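Local coordinates for protein MmeI (Methylophilus methylotrophus, PDB 5HR4) that probably methylates adenine in DNA at N6, using S-adenosyl-L-methionine, and belongs to the type IIL restriction-modification enzymes, which join modification and cleavage in one chain, at residues T216-L219 and S223-A226. Numbering follows the deposited sequence.
Sequences TKTL and SDLA
Asp224 reaches back across a short interhelical loop to the backbone of Leu219, bridging the loop that links helices 209-217 and 225-235 in the helicase spacer domain. The polar part is a side-chain-to-backbone hydrogen bond: Leu219 N donates to Asp224 OD1 at 2.8 Å, with an N-H...O angle of 158°. The amide meets this oxygen on its syn side, 17° out of the carboxylate plane, and adds a weak second bond to Asp224 OD2. An aspartate suits the site because its short side chain, with CG between the backbone N and the carbonyl carbon (chi1 70°), brings OD1 to the amide; an alanine here would probably leave the Leu219 amide without this acceptor and the loop less firmly tied. The ammonium group of Lys217 forms a salt bridge with Asp248.

The remaining contacts are van der Waals. Thr218 CG2 lies 3.6 Å from Asp224 OD1. Leu225, buried and also resting on Phe271, packs its CD1 against both branches of Thr218, with OG1 3.7 Å away. At the more open side, Leu219 crosses the Asp224 side chain at about a right angle, its CB 3.3 Å from Asp224 OD1 and its CD1 3.5 Å from Ser223 OG.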
loop_
_atom_site.group_PDB
_atom_site.type_symbol
_atom_site.label_atom_id
_atom_site.label_comp_id
_atom_site.label_asym_id
_atom_site.label_seq_id
_atom_site.Cartn_x
_atom_site.Cartn_y
_atom_site.Cartn_z
ATOM N N THR A 216 -5.581 -42.345 17.251
ATOM C CA THR A 216 -5.930 -43.718 17.595
ATOM C C THR A 216 -6.013 -44.649 16.393
ATOM O O THR A 216 -5.678 -45.835 16.506
ATOM C CB THR A 216 -7.262 -43.747 18.360
ATOM O OG1 THR A 216 -8.317 -43.296 17.506
ATOM C CG2 THR A 216 -7.205 -42.841 19.590
ATOM N N LYS A 217 -6.437 -44.150 15.236
ATOM C CA LYS A 217 -6.620 -44.992 14.069
ATOM C C LYS A 217 -5.527 -44.800 13.025
ATOM O O LYS A 217 -5.635 -45.350 11.928
ATOM C CB LYS A 217 -7.999 -44.733 13.455
ATOM C CG LYS A 217 -9.159 -45.132 14.364
ATOM C CD LYS A 217 -10.235 -45.947 13.632
ATOM C CE LYS A 217 -9.877 -47.428 13.558
ATOM N NZ LYS A 217 -11.060 -48.277 13.244
ATOM N N THR A 218 -4.468 -44.063 13.346
ATOM C CA THR A 218 -3.428 -43.710 12.388
ATOM C C THR A 218 -2.055 -44.056 12.944
ATOM O O THR A 218 -1.767 -43.795 14.115
ATOM C CB THR A 218 -3.495 -42.217 12.034
ATOM O OG1 THR A 218 -4.598 -42.000 11.146
ATOM C CG2 THR A 218 -2.236 -41.763 11.361
ATOM N N LEU A 219 -1.211 -44.631 12.083
ATOM C CA LEU A 219 0.093 -45.136 12.490
ATOM C C LEU A 219 1.046 -43.993 12.835
ATOM O O LEU A 219 0.984 -42.900 12.262
ATOM C CB LEU A 219 0.700 -45.989 11.381
ATOM C CG LEU A 219 0.264 -47.437 11.157
ATOM C CD1 LEU A 219 1.231 -48.083 10.184
ATOM C CD2 LEU A 219 0.190 -48.214 12.476
ATOM N N SER A 223 2.573 -43.344 7.736
ATOM C CA SER A 223 2.505 -44.029 6.446
ATOM C C SER A 223 1.070 -44.130 5.932
ATOM O O SER A 223 0.823 -43.955 4.735
ATOM C CB SER A 223 3.134 -45.420 6.563
ATOM O OG SER A 223 2.421 -46.227 7.493
ATOM N N ASP A 224 0.110 -44.389 6.822
ATOM C CA ASP A 224 -1.283 -44.597 6.445
ATOM C C ASP A 224 -2.164 -43.358 6.607
ATOM O O ASP A 224 -3.359 -43.425 6.300
ATOM C CB ASP A 224 -1.872 -45.766 7.256
ATOM C CG ASP A 224 -2.053 -45.438 8.744
ATOM O OD1 ASP A 224 -1.375 -44.522 9.273
ATOM O OD2 ASP A 224 -2.879 -46.121 9.391
ATOM N N LEU A 225 -1.614 -42.229 7.054
ATOM C CA LEU A 225 -2.471 -41.105 7.421
ATOM C C LEU A 225 -3.265 -40.587 6.233
ATOM O O LEU A 225 -4.438 -40.215 6.378
ATOM C CB LEU A 225 -1.642 -39.975 8.019
ATOM C CG LEU A 225 -2.438 -38.701 8.250
ATOM C CD1 LEU A 225 -3.587 -38.941 9.253
ATOM C CD2 LEU A 225 -1.481 -37.648 8.751
ATOM N N ALA A 226 -2.654 -40.547 5.049
ATOM C CA ALA A 226 -3.341 -39.912 3.936
ATOM C C ALA A 226 -4.473 -40.767 3.395
ATOM O O ALA A 226 -5.395 -40.219 2.773
ATOM C CB ALA A 226 -2.364 -39.573 2.818
#